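Local coordinates for protein ribonuclease S-F11 (Nicotiana alata, PDB 1IOO) that cleaves RNA as a secreted stylar endonuclease of the RNase T2 family and takes part in self-incompatibility, by which the plant rejects its own pollen, at residues P82-Q87 and T103-A108. Sequence-based numbering, arbitrary orientation.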
loop_
_atom_site.group_PDB
_atom_site.type_symbol
_atom_site.label_atom_id
_atom_site.label_comp_id
_atom_site.label_asym_id
_atom_site.label_seq_id
_atom_site.Cartn_x
_atom_site.Cartn_y
_atom_site.Cartn_z
ATOM N N PRO A 82 9.781 -6.598 -12.050
ATOM C CA PRO A 82 10.252 -7.335 -10.874
ATOM C C PRO A 82 9.389 -7.256 -9.617
ATOM O O PRO A 82 9.172 -8.267 -8.948
ATOM C CB PRO A 82 11.654 -6.772 -10.661
ATOM C CG PRO A 82 11.518 -5.360 -11.123
ATOM C CD PRO A 82 10.694 -5.488 -12.381
ATOM N N SER A 83 8.904 -6.066 -9.282
ATOM C CA SER A 83 8.122 -5.912 -8.064
ATOM C C SER A 83 6.715 -6.452 -8.216
ATOM O O SER A 83 6.188 -7.067 -7.291
ATOM C CB SER A 83 8.106 -4.456 -7.611
ATOM O OG SER A 83 9.428 -4.052 -7.312
ATOM N N TRP A 84 6.095 -6.218 -9.369
ATOM C CA TRP A 84 4.762 -6.746 -9.596
ATOM C C TRP A 84 4.785 -8.266 -9.553
ATOM O O TRP A 84 3.904 -8.892 -8.961
ATOM C CB TRP A 84 4.196 -6.261 -10.934
ATOM C CG TRP A 84 4.100 -4.771 -11.005
ATOM C CD1 TRP A 84 3.923 -3.907 -9.949
ATOM C CD2 TRP A 84 4.222 -3.950 -12.178
ATOM N NE1 TRP A 84 3.945 -2.608 -10.398
ATOM C CE2 TRP A 84 4.125 -2.604 -11.755
ATOM C CE3 TRP A 84 4.409 -4.220 -13.542
ATOM C CZ2 TRP A 84 4.212 -1.528 -12.646
ATOM C CZ3 TRP A 84 4.497 -3.143 -14.433
ATOM C CH2 TRP A 84 4.397 -1.817 -13.975
ATOM N N LYS A 85 5.808 -8.858 -10.166
ATOM C CA LYS A 85 5.944 -10.308 -10.167
ATOM C C LYS A 85 6.129 -10.839 -8.748
ATOM O O LYS A 85 5.474 -11.794 -8.343
ATOM C CB LYS A 85 7.137 -10.759 -11.022
ATOM C CG LYS A 85 7.304 -12.284 -11.019
ATOM C CD LYS A 85 8.627 -12.747 -11.620
ATOM C CE LYS A 85 8.704 -12.495 -13.102
ATOM N NZ LYS A 85 9.925 -13.155 -13.650
ATOM N N TYR A 86 7.021 -10.211 -7.991
ATOM C CA TYR A 86 7.281 -10.647 -6.625
ATOM C C TYR A 86 6.019 -10.572 -5.774
ATOM O O TYR A 86 5.685 -11.513 -5.049
ATOM C CB TYR A 86 8.370 -9.781 -5.991
ATOM C CG TYR A 86 8.752 -10.211 -4.599
ATOM C CD1 TYR A 86 9.252 -11.493 -4.359
ATOM C CD2 TYR A 86 8.635 -9.338 -3.523
ATOM C CE1 TYR A 86 9.631 -11.889 -3.077
ATOM C CE2 TYR A 86 9.013 -9.724 -2.236
ATOM C CZ TYR A 86 9.512 -10.997 -2.022
ATOM O OH TYR A 86 9.919 -11.374 -0.761
ATOM N N GLN A 87 5.306 -9.455 -5.878
ATOM C CA GLN A 87 4.091 -9.256 -5.100
ATOM C C GLN A 87 3.012 -10.257 -5.488
ATOM O O GLN A 87 2.262 -10.731 -4.634
ATOM C CB GLN A 87 3.576 -7.821 -5.279
ATOM C CG GLN A 87 4.477 -6.771 -4.624
ATOM C CD GLN A 87 4.534 -6.893 -3.105
ATOM O OE1 GLN A 87 5.577 -6.661 -2.496
ATOM N NE2 GLN A 87 3.411 -7.239 -2.489
ATOM N N THR A 103 -7.353 -9.915 -12.674
ATOM C CA THR A 103 -8.332 -9.334 -11.759
ATOM C C THR A 103 -7.708 -8.968 -10.416
ATOM O O THR A 103 -8.226 -8.109 -9.707
ATOM C CB THR A 103 -9.552 -10.241 -11.580
ATOM O OG1 THR A 103 -9.147 -11.514 -11.088
ATOM C CG2 THR A 103 -10.251 -10.425 -12.920
ATOM N N TYR A 104 -6.596 -9.608 -10.067
ATOM C CA TYR A 104 -5.892 -9.252 -8.841
ATOM C C TYR A 104 -5.286 -7.854 -8.973
ATOM O O TYR A 104 -5.499 -6.984 -8.123
ATOM C CB TYR A 104 -4.801 -10.280 -8.535
ATOM C CG TYR A 104 -3.850 -9.867 -7.430
ATOM C CD1 TYR A 104 -2.580 -9.384 -7.731
ATOM C CD2 TYR A 104 -4.213 -9.980 -6.088
ATOM C CE1 TYR A 104 -1.683 -9.028 -6.725
ATOM C CE2 TYR A 104 -3.323 -9.623 -5.063
ATOM C CZ TYR A 104 -2.056 -9.149 -5.395
ATOM O OH TYR A 104 -1.159 -8.784 -4.413
ATOM N N PHE A 105 -4.551 -7.626 -10.057
ATOM C CA PHE A 105 -3.984 -6.305 -10.280
ATOM C C PHE A 105 -5.081 -5.288 -10.594
ATOM O O PHE A 105 -4.996 -4.133 -10.184
ATOM C CB PHE A 105 -2.924 -6.343 -11.383
ATOM C CG PHE A 105 -1.606 -6.887 -10.917
ATOM C CD1 PHE A 105 -1.329 -8.252 -10.979
ATOM C CD2 PHE A 105 -0.663 -6.038 -10.351
ATOM C CE1 PHE A 105 -0.135 -8.764 -10.485
ATOM C CE2 PHE A 105 0.539 -6.535 -9.848
ATOM C CZ PHE A 105 0.804 -7.903 -9.914
ATOM N N GLY A 106 -6.122 -5.731 -11.293
ATOM C CA GLY A 106 -7.227 -4.837 -11.607
ATOM C C GLY A 106 -7.914 -4.381 -10.333
ATOM O O GLY A 106 -8.327 -3.224 -10.213
ATOM N N LEU A 107 -8.050 -5.298 -9.379
ATOM C CA LEU A 107 -8.667 -4.966 -8.096
ATOM C C LEU A 107 -7.823 -3.946 -7.345
ATOM O O LEU A 107 -8.348 -2.979 -6.794
ATOM C CB LEU A 107 -8.840 -6.211 -7.227
ATOM C CG LEU A 107 -9.406 -5.935 -5.824
ATOM C CD1 LEU A 107 -10.781 -5.289 -5.946
ATOM C CD2 LEU A 107 -9.498 -7.224 -5.025
ATOM N N ALA A 108 -6.511 -4.166 -7.322
ATOM C CA ALA A 108 -5.607 -3.239 -6.658
ATOM C C ALA A 108 -5.791 -1.827 -7.208
ATOM O O ALA A 108 -5.871 -0.862 -6.453
ATOM C CB ALA A 108 -4.159 -3.695 -6.838
#
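W84 and F105 mark the nearest approach of two helical segments, 82-87 and 103-108, their CA atoms 8.8 Å apart. At that spacing no backbone bond links the helices, and the pair illustrates how aromatic side chains can bridge such a gap. F105 contributes the largest share of the buried surface. It reaches across to helix 82-92 and brings its far edge to W84, with CE2 3.8 Å from W84 CB and CZ 3.4 Å from the carbonyl O of W84, which lies at the rim of the phenyl ring and in its plane. The indole stands across this edge: the phenyl ring and the five-membered ring of W84 form an offset edge-to-face pair, centroids 5.9 Å apart and planes inclined at 72°. With CG anti to its own carbonyl carbon (chi1 -60°), W84 leads its indole away from segment 103-108, and NE1 donates to W67 O. Y104 supports F105 from within its own helix, its CD1 lying over one face of the phenyl ring near the rim. CB of Y104 points toward segment 82-87, and with CG opposite the backbone N (chi1 169°) the phenol extends until OH lies 3.9 Å from Q87 O, without bonding to it; OH pairs with L34 O of strand 30-37. Replacing F105 with alanine would remove the ring and is likely to open a gap between the helices, leaving the indole without its edge-on partner. F55, W67 and L63 also pack against the phenyl ring. Helix 82-92 also carries Q87, an active-site residue by similarity, and the catalytic proton acceptor H91. The contact is thus mainly aromatic and apolar; W84 O against the hydrogen-bearing ring edge is consistent with weak electrostatic attraction, not a hydrogen bond.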